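Uncharacterized protein (Ruminococcus gnavus, PDB 4QAN) is of unknown function but adopts a cystatin-like fold, as a divergent member of the NTF2-like superfamily, and can bind a magnesium ion. Local coordinates at residues L32-S36 and V200-T206; L136-S142 and T160-K166; D75-P79 and T90-M94. All blocks are in the same frame, centred on the assembly; numbering follows the deposited sequence.

Contact 1: L32-S36 and V200-T206; sequences LYMLS and VLPNQLT
In the cystatin-like fold a helix packs against a curved antiparallel sheet; helix 27-39 probably plays that part here, and it is also lined on another side by an irregular chain segment. Residues 32-36 form one helical turn (S36 N to L32 O, 2.6 Å), while V200-T206 runs past them largely extended, with P202 at phi/psi -71/167. The closest CA pairs are S36 with L201 at 5.2 Å and Y33 with P202 at 5.8 Å; together the segments bury 426 Å². The example illustrates how a segment without regular structure can be fixed by a few satisfied carbonyls and hydroxyls. S36, with chi1 t, points toward the loop and its OG donates to P202 O at 2.7 Å; the ammonium group of K40 bonds to both of these oxygens. Y33, also chi1 t, directs its hydroxyl to the carbonyl of M45, its stronger polar partner, and accepts only a weak bond from the T206 amide. T206 in turn is held through OG1 by the carbonyl of I21 and through its own carbonyl by R48, while L205 pairs with I21 through the backbone. Apolar contacts accompany these bonds. P202 CG lies 3.7 Å from Y33 CA, and L201 CD2 approaches L35 CB at 4.0 Å; L201 and L32 both reach V117 of strand 116-122. The Y33 ring meets the loop with its edge, CE2 being 3.5 Å from Q204 O. Beyond it, the weak bond from T206 N to Y33 OH spans 3.4 Å.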
loop_
_atom_site.group_PDB
_atom_site.type_symbol
_atom_site.label_atom_id
_atom_site.label_comp_id
_atom_site.label_asym_id
_atom_site.label_seq_id
_atom_site.Cartn_x
_atom_site.Cartn_y
_atom_site.Cartn_z
ATOM N N LEU A 32 -11.780 15.932 -13.056
ATOM C CA LEU A 32 -11.632 17.324 -12.656
ATOM C C LEU A 32 -11.324 17.429 -11.174
ATOM O O LEU A 32 -10.399 18.142 -10.782
ATOM C CB LEU A 32 -12.898 18.125 -12.977
ATOM C CG LEU A 32 -13.191 18.374 -14.458
ATOM C CD1 LEU A 32 -14.537 19.074 -14.637
ATOM C CD2 LEU A 32 -12.068 19.184 -15.095
ATOM N N TYR A 33 -12.099 16.717 -10.358
ATOM C CA TYR A 33 -11.850 16.631 -8.925
ATOM C C TYR A 33 -10.372 16.355 -8.705
ATOM O O TYR A 33 -9.725 17.022 -7.902
ATOM C CB TYR A 33 -12.707 15.521 -8.299
ATOM C CG TYR A 33 -12.441 15.262 -6.820
ATOM C CD1 TYR A 33 -11.563 14.263 -6.410
ATOM C CD2 TYR A 33 -13.077 16.015 -5.827
ATOM C CE1 TYR A 33 -11.333 14.028 -5.059
ATOM C CE2 TYR A 33 -12.837 15.782 -4.471
ATOM C CZ TYR A 33 -11.967 14.791 -4.094
ATOM O OH TYR A 33 -11.728 14.572 -2.744
HETATM N N MSE A 34 -9.829 15.393 -9.436
HETATM C CA MSE A 34 -8.417 15.036 -9.265
HETATM C C MSE A 34 -7.546 16.159 -9.749
HETATM O O MSE A 34 -6.532 16.465 -9.130
HETATM C CB MSE A 34 -8.126 13.713 -9.960
HETATM C CG MSE A 34 -6.701 13.220 -9.765
HETATM SE SE MSE A 34 -6.383 12.817 -7.875
HETATM C CE MSE A 34 -7.526 11.229 -7.684
ATOM N N LEU A 35 -7.926 16.789 -10.852
ATOM C CA LEU A 35 -7.165 17.919 -11.373
ATOM C C LEU A 35 -7.145 19.101 -10.396
ATOM O O LEU A 35 -6.098 19.723 -10.183
ATOM C CB LEU A 35 -7.725 18.355 -12.719
ATOM C CG LEU A 35 -7.501 17.365 -13.861
ATOM C CD1 LEU A 35 -8.348 17.757 -15.060
ATOM C CD2 LEU A 35 -6.035 17.302 -14.248
ATOM N N SER A 36 -8.297 19.411 -9.807
ATOM C CA SER A 36 -8.371 20.430 -8.754
ATOM C C SER A 36 -7.451 20.113 -7.573
ATOM O O SER A 36 -6.736 20.985 -7.076
ATOM C CB SER A 36 -9.792 20.553 -8.224
ATOM O OG SER A 36 -9.788 21.366 -7.073
ATOM N N VAL A 200 -15.387 23.141 -14.539
ATOM C CA VAL A 200 -15.553 23.521 -13.134
ATOM C C VAL A 200 -14.680 22.638 -12.248
ATOM O O VAL A 200 -14.994 21.469 -12.023
ATOM C CB VAL A 200 -17.032 23.402 -12.696
ATOM C CG1 VAL A 200 -17.179 23.468 -11.176
ATOM C CG2 VAL A 200 -17.868 24.486 -13.379
ATOM N N LEU A 201 -13.585 23.210 -11.753
ATOM C CA LEU A 201 -12.719 22.542 -10.781
ATOM C C LEU A 201 -13.351 22.621 -9.387
ATOM O O LEU A 201 -13.358 23.691 -8.783
ATOM C CB LEU A 201 -11.352 23.219 -10.753
ATOM C CG LEU A 201 -10.471 23.007 -11.983
ATOM C CD1 LEU A 201 -9.355 24.039 -12.010
ATOM C CD2 LEU A 201 -9.895 21.596 -12.002
ATOM N N PRO A 202 -13.866 21.494 -8.857
ATOM C CA PRO A 202 -14.557 21.585 -7.571
ATOM C C PRO A 202 -13.628 21.852 -6.389
ATOM O O PRO A 202 -12.395 21.752 -6.510
ATOM C CB PRO A 202 -15.175 20.190 -7.411
ATOM C CG PRO A 202 -14.235 19.286 -8.129
ATOM C CD PRO A 202 -13.655 20.090 -9.266
ATOM N N ASN A 203 -14.230 22.208 -5.258
ATOM C CA ASN A 203 -13.551 22.086 -3.972
ATOM C C ASN A 203 -14.506 21.818 -2.829
ATOM O O ASN A 203 -14.664 22.627 -1.918
ATOM C CB ASN A 203 -12.661 23.280 -3.677
ATOM C CG ASN A 203 -13.332 24.587 -3.963
ATOM O OD1 ASN A 203 -14.559 24.681 -3.999
ATOM N ND2 ASN A 203 -12.528 25.609 -4.189
ATOM N N GLN A 204 -15.170 20.675 -2.932
ATOM C CA GLN A 204 -15.592 19.916 -1.772
ATOM C C GLN A 204 -14.628 18.738 -1.762
ATOM O O GLN A 204 -13.850 18.566 -2.698
ATOM C CB GLN A 204 -17.015 19.375 -1.911
ATOM C CG GLN A 204 -18.012 20.242 -2.682
ATOM C CD GLN A 204 -18.438 21.467 -1.907
ATOM O OE1 GLN A 204 -17.599 22.200 -1.381
ATOM N NE2 GLN A 204 -19.753 21.705 -1.834
ATOM N N LEU A 205 -14.700 17.929 -0.716
ATOM C CA LEU A 205 -14.077 16.615 -0.701
ATOM C C LEU A 205 -15.162 15.565 -0.877
ATOM O O LEU A 205 -16.344 15.826 -0.655
ATOM C CB LEU A 205 -13.353 16.366 0.624
ATOM C CG LEU A 205 -12.627 17.556 1.234
ATOM C CD1 LEU A 205 -11.964 17.122 2.531
ATOM C CD2 LEU A 205 -11.619 18.128 0.253
ATOM N N THR A 206 -14.748 14.386 -1.305
ATOM C CA THR A 206 -15.589 13.212 -1.306
ATOM C C THR A 206 -15.062 12.312 -0.173
ATOM O O THR A 206 -14.202 12.724 0.606
ATOM C CB THR A 206 -15.571 12.514 -2.686
ATOM O OG1 THR A 206 -16.724 11.671 -2.829
ATOM C CG2 THR A 206 -14.263 11.680 -2.883
#

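Contact 2: L136-S142 and T160-K166; sequences LAAQEVS and TAVQYEK
V162, in rotamer p, is the apolar centre of this pairing: its CG2 touches A138 CB at 3.2 Å, L136 CD1 at 3.9 Å and V141 CG2 at 4.2 Å. A138 CB also lies over a face of the Y164 ring, 4.0 Å from CE1. With chi1 m, that ring reaches back so that Y164 OH donates to L136 O at 3.0 Å. A137, at positive phi (52/44), is the C-prime residue of a Schellman motif ending helix 126-135. The chain then enters an antiparallel ladder; the axes of the short segments 140-142 and 160-164 come within 4.8 Å, their directions 163° apart. V141 and V162 are a non-hydrogen-bonded pair; S142 and A161 a hydrogen-bonded one, with S142 N to A161 O at 2.9 Å and A161 N to S142 O at 3.0 Å. Further bonds join Q163 N to E140 O (2.8 Å) and Q139 N to Q163 O (2.9 Å). At the exposed edge Q139 OE1 accepts from K166 N at 2.6 Å, where E165 and K166 turn with positive phi. Both segments belong to the hairpin of strands 140-150 and 153-164. Around it, W168 of strand 167-172 meets E140, S142 and Q163, helix 126-135 packs on V141, and helix 52-58 meets Y164.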
loop_
_atom_site.group_PDB
_atom_site.type_symbol
_atom_site.label_atom_id
_atom_site.label_comp_id
_atom_site.label_asym_id
_atom_site.label_seq_id
_atom_site.Cartn_x
_atom_site.Cartn_y
_atom_site.Cartn_z
ATOM N N LEU A 136 -9.736 -5.190 -13.197
ATOM C CA LEU A 136 -10.201 -4.483 -12.015
ATOM C C LEU A 136 -11.541 -4.997 -11.493
ATOM O O LEU A 136 -11.998 -4.557 -10.431
ATOM C CB LEU A 136 -10.288 -2.991 -12.328
ATOM C CG LEU A 136 -8.971 -2.310 -12.730
ATOM C CD1 LEU A 136 -9.220 -0.874 -13.159
ATOM C CD2 LEU A 136 -7.979 -2.334 -11.591
ATOM N N ALA A 137 -12.147 -5.942 -12.220
ATOM C CA ALA A 137 -13.524 -6.391 -11.969
ATOM C C ALA A 137 -14.481 -5.192 -11.900
ATOM O O ALA A 137 -15.356 -5.113 -11.033
ATOM C CB ALA A 137 -13.604 -7.223 -10.701
ATOM N N ALA A 138 -14.300 -4.268 -12.840
ATOM C CA ALA A 138 -15.001 -2.991 -12.829
ATOM C C ALA A 138 -16.168 -2.996 -13.801
ATOM O O ALA A 138 -16.163 -3.722 -14.791
ATOM C CB ALA A 138 -14.037 -1.876 -13.187
ATOM N N GLN A 139 -17.163 -2.168 -13.515
ATOM C CA GLN A 139 -18.291 -1.994 -14.426
ATOM C C GLN A 139 -17.835 -1.356 -15.737
ATOM O O GLN A 139 -18.135 -1.871 -16.803
ATOM C CB GLN A 139 -19.369 -1.132 -13.783
ATOM C CG GLN A 139 -20.013 -1.764 -12.565
ATOM C CD GLN A 139 -21.229 -0.984 -12.115
ATOM O OE1 GLN A 139 -21.146 0.221 -11.862
ATOM N NE2 GLN A 139 -22.371 -1.658 -12.025
ATOM N N GLU A 140 -17.116 -0.239 -15.642
ATOM C CA GLU A 140 -16.494 0.410 -16.799
ATOM C C GLU A 140 -15.085 0.895 -16.446
ATOM O O GLU A 140 -14.839 1.343 -15.323
ATOM C CB GLU A 140 -17.297 1.634 -17.255
ATOM C CG GLU A 140 -18.743 1.398 -17.670
ATOM C CD GLU A 140 -19.298 2.536 -18.522
ATOM O OE1 GLU A 140 -18.497 3.216 -19.212
ATOM O OE2 GLU A 140 -20.533 2.756 -18.508
ATOM N N VAL A 141 -14.171 0.800 -17.409
ATOM C CA VAL A 141 -12.904 1.523 -17.372
ATOM C C VAL A 141 -12.922 2.537 -18.500
ATOM O O VAL A 141 -13.325 2.225 -19.619
ATOM C CB VAL A 141 -11.685 0.583 -17.532
ATOM C CG1 VAL A 141 -10.421 1.360 -17.876
ATOM C CG2 VAL A 141 -11.465 -0.209 -16.259
ATOM N N SER A 142 -12.495 3.757 -18.209
ATOM C CA SER A 142 -12.413 4.798 -19.233
ATOM C C SER A 142 -11.033 5.447 -19.196
ATOM O O SER A 142 -10.660 6.056 -18.196
ATOM C CB SER A 142 -13.496 5.843 -19.016
ATOM O OG SER A 142 -13.266 6.954 -19.850
ATOM N N THR A 160 -6.485 6.735 -15.923
ATOM C CA THR A 160 -7.389 5.597 -15.994
ATOM C C THR A 160 -8.475 5.751 -14.922
ATOM O O THR A 160 -8.210 5.630 -13.722
ATOM C CB THR A 160 -6.649 4.267 -15.798
ATOM O OG1 THR A 160 -5.565 4.174 -16.731
ATOM C CG2 THR A 160 -7.595 3.089 -15.987
ATOM N N ALA A 161 -9.690 6.036 -15.373
ATOM C CA ALA A 161 -10.852 6.191 -14.506
ATOM C C ALA A 161 -11.626 4.894 -14.474
ATOM O O ALA A 161 -11.730 4.202 -15.488
ATOM C CB ALA A 161 -11.743 7.306 -15.018
ATOM N N VAL A 162 -12.186 4.568 -13.317
ATOM C CA VAL A 162 -12.878 3.293 -13.144
ATOM C C VAL A 162 -14.250 3.504 -12.513
ATOM O O VAL A 162 -14.430 4.420 -11.718
ATOM C CB VAL A 162 -12.004 2.287 -12.351
ATOM C CG1 VAL A 162 -11.797 2.722 -10.906
ATOM C CG2 VAL A 162 -12.602 0.892 -12.420
ATOM N N GLN A 163 -15.223 2.687 -12.922
ATOM C CA GLN A 163 -16.557 2.719 -12.332
ATOM C C GLN A 163 -16.865 1.426 -11.575
ATOM O O GLN A 163 -16.662 0.311 -12.097
ATOM C CB GLN A 163 -17.630 2.942 -13.403
ATOM C CG GLN A 163 -18.975 3.361 -12.822
ATOM C CD GLN A 163 -20.111 3.266 -13.831
ATOM O OE1 GLN A 163 -20.276 2.248 -14.503
ATOM N NE2 GLN A 163 -20.905 4.328 -13.935
ATOM N N TYR A 164 -17.339 1.591 -10.341
ATOM C CA TYR A 164 -17.901 0.499 -9.560
ATOM C C TYR A 164 -19.241 0.958 -9.019
ATOM O O TYR A 164 -19.341 2.049 -8.465
ATOM C CB TYR A 164 -17.016 0.137 -8.378
ATOM C CG TYR A 164 -15.636 -0.371 -8.706
ATOM C CD1 TYR A 164 -15.389 -1.731 -8.881
ATOM C CD2 TYR A 164 -14.568 0.506 -8.797
ATOM C CE1 TYR A 164 -14.106 -2.197 -9.151
ATOM C CE2 TYR A 164 -13.291 0.053 -9.073
ATOM C CZ TYR A 164 -13.059 -1.296 -9.244
ATOM O OH TYR A 164 -11.770 -1.720 -9.511
ATOM N N GLU A 165 -20.257 0.114 -9.173
ATOM C CA GLU A 165 -21.612 0.395 -8.693
ATOM C C GLU A 165 -22.072 1.807 -9.047
ATOM O O GLU A 165 -22.640 2.524 -8.218
ATOM C CB GLU A 165 -21.703 0.148 -7.185
ATOM C CG GLU A 165 -21.159 -1.212 -6.773
ATOM C CD GLU A 165 -21.912 -1.836 -5.612
ATOM O OE1 GLU A 165 -23.044 -2.329 -5.829
ATOM O OE2 GLU A 165 -21.360 -1.855 -4.488
ATOM N N LYS A 166 -21.826 2.189 -10.296
ATOM C CA LYS A 166 -22.319 3.450 -10.859
ATOM C C LYS A 166 -21.598 4.688 -10.310
ATOM O O LYS A 166 -22.087 5.800 -10.464
ATOM C CB LYS A 166 -23.839 3.571 -10.660
ATOM C CG LYS A 166 -24.589 2.238 -10.672
ATOM C CD LYS A 166 -26.051 2.379 -11.063
ATOM C CE LYS A 166 -26.275 1.907 -12.491
ATOM N NZ LYS A 166 -27.690 2.081 -12.916
#

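Contact 3: D75-P79 and T90-M94; sequences DLPAP and TSAEM
P77 and T90 bury the most area here, 64 and 60 Å², and their CA atoms, 5.1 Å apart, set the register. The general lesson is that a proline-rich segment in polyproline II conformation can lie against a helix while its backbone polar groups are served by side chains and water. P77 (phi/psi -57/155) and A78 (-60/153) are both of this kind; T90-M94 is a helical turn, with M94 N bonded to T90 O at 2.9 Å. The CA-to-CB bond of P77 points toward the helix, with P77 CB 3.9 Å from T90 CG2 and P77 CG 4.1 Å from CG of M94, a selenomethionine. T90 adopts rotamer m, which brings OG1 to A78 O: it donates there at 2.7 Å, and the same hydroxyl bonds to that of T80. One turn along, E93 (43 Å² buried) points toward the loop and serves A78 from the other end of the residue. A water accepts from A78 N at 2.9 Å and donates to E93 OE2 at 2.5 Å, so both polar backbone atoms of A78 are satisfied. E93 OE2 also forms a salt bridge with K268, whose ammonium group bonds to L76 O. Helix 87-108 here has helix 52-58 on one side, where A56 meets T90 and M94, and helix 254-275 on another, which supplies K268 and meets A92 through Q260 and A264.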
loop_
_atom_site.group_PDB
_atom_site.type_symbol
_atom_site.label_atom_id
_atom_site.label_comp_id
_atom_site.label_asym_id
_atom_site.label_seq_id
_atom_site.Cartn_x
_atom_site.Cartn_y
_atom_site.Cartn_z
ATOM N N ASP A 75 6.010 -7.343 -5.156
ATOM C CA ASP A 75 5.865 -5.961 -5.628
ATOM C C ASP A 75 4.415 -5.555 -5.893
ATOM O O ASP A 75 4.145 -4.399 -6.202
ATOM C CB ASP A 75 6.727 -5.715 -6.874
ATOM C CG ASP A 75 8.228 -5.846 -6.588
ATOM O OD1 ASP A 75 8.651 -5.643 -5.431
ATOM O OD2 ASP A 75 8.988 -6.154 -7.521
ATOM N N LEU A 76 3.480 -6.492 -5.767
ATOM C CA LEU A 76 2.057 -6.174 -5.874
ATOM C C LEU A 76 1.381 -6.184 -4.490
ATOM O O LEU A 76 1.734 -7.015 -3.650
ATOM C CB LEU A 76 1.356 -7.174 -6.800
ATOM C CG LEU A 76 1.642 -7.008 -8.302
ATOM C CD1 LEU A 76 1.004 -8.125 -9.116
ATOM C CD2 LEU A 76 1.175 -5.653 -8.821
ATOM N N PRO A 77 0.395 -5.282 -4.260
ATOM C CA PRO A 77 -0.341 -5.265 -2.982
ATOM C C PRO A 77 -1.027 -6.594 -2.656
ATOM O O PRO A 77 -1.343 -7.369 -3.557
ATOM C CB PRO A 77 -1.407 -4.164 -3.179
ATOM C CG PRO A 77 -0.888 -3.299 -4.275
ATOM C CD PRO A 77 -0.031 -4.185 -5.157
ATOM N N ALA A 78 -1.250 -6.840 -1.371
ATOM C CA ALA A 78 -1.795 -8.119 -0.895
ATOM C C ALA A 78 -3.163 -8.384 -1.498
ATOM O O ALA A 78 -3.867 -7.424 -1.828
ATOM C CB ALA A 78 -1.883 -8.116 0.629
ATOM N N PRO A 79 -3.548 -9.679 -1.637
ATOM C CA PRO A 79 -4.788 -10.105 -2.281
ATOM C C PRO A 79 -6.063 -9.982 -1.405
ATOM O O PRO A 79 -6.732 -10.977 -1.086
ATOM C CB PRO A 79 -4.491 -11.564 -2.648
ATOM C CG PRO A 79 -3.582 -12.019 -1.569
ATOM C CD PRO A 79 -2.692 -10.839 -1.313
ATOM N N THR A 90 -3.144 -3.827 1.977
ATOM C CA THR A 90 -3.462 -3.487 0.610
ATOM C C THR A 90 -3.791 -2.003 0.542
ATOM O O THR A 90 -3.247 -1.284 -0.305
ATOM C CB THR A 90 -4.627 -4.341 0.051
ATOM O OG1 THR A 90 -4.331 -5.739 0.192
ATOM C CG2 THR A 90 -4.842 -4.066 -1.421
ATOM N N SER A 91 -4.633 -1.541 1.459
ATOM C CA SER A 91 -4.962 -0.111 1.545
ATOM C C SER A 91 -3.714 0.738 1.715
ATOM O O SER A 91 -3.544 1.729 1.015
ATOM C CB SER A 91 -5.934 0.189 2.683
ATOM O OG SER A 91 -5.980 1.588 2.940
ATOM N N ALA A 92 -2.842 0.335 2.625
ATOM C CA ALA A 92 -1.643 1.103 2.908
ATOM C C ALA A 92 -0.670 1.129 1.748
ATOM O O ALA A 92 -0.096 2.175 1.469
ATOM C CB ALA A 92 -0.968 0.598 4.166
ATOM N N GLU A 93 -0.464 0.004 1.069
ATOM C CA GLU A 93 0.428 0.027 -0.080
ATOM C C GLU A 93 -0.158 0.854 -1.212
ATOM O O GLU A 93 0.548 1.613 -1.843
ATOM C CB GLU A 93 0.774 -1.370 -0.563
ATOM C CG GLU A 93 1.743 -2.104 0.342
ATOM C CD GLU A 93 2.522 -3.151 -0.411
ATOM O OE1 GLU A 93 3.370 -2.748 -1.228
ATOM O OE2 GLU A 93 2.300 -4.370 -0.198
HETATM N N MSE A 94 -1.447 0.703 -1.463
HETATM C CA MSE A 94 -2.090 1.430 -2.548
HETATM C C MSE A 94 -1.994 2.907 -2.301
HETATM O O MSE A 94 -1.642 3.661 -3.201
HETATM C CB MSE A 94 -3.542 1.003 -2.679
HETATM C CG MSE A 94 -3.626 -0.382 -3.322
HETATM SE SE MSE A 94 -5.506 -0.720 -3.773
HETATM C CE MSE A 94 -5.426 0.301 -5.449
HETATM O O HOH W 1 -0.086 -4.965 0.440
#

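In the fold
Contact 3 lies near the middle of the chain, its centre about 4 Å from the chain's, whereas the centres of contacts 1 and 2 stand about 24 and 20 Å out. Each mixes buried residues with more accessible ones, but only contacts 1 and 2 include exposed residues. These two probably belong to one cystatin-like unit: helix 27-39 of contact 1 packs on strand 153-164, which contact 2 pairs in its hairpin. Helix 52-58 meets both contacts 2 and 3. A hydroxyl-to-carbonyl bond recurs in all three, but the setting differs: a backbone ladder in contact 2, a lysine beside the loop-covered helix of contact 1, and in contact 3 a water bridge to a glutamate that also pairs with a lysine of a neighbouring helix.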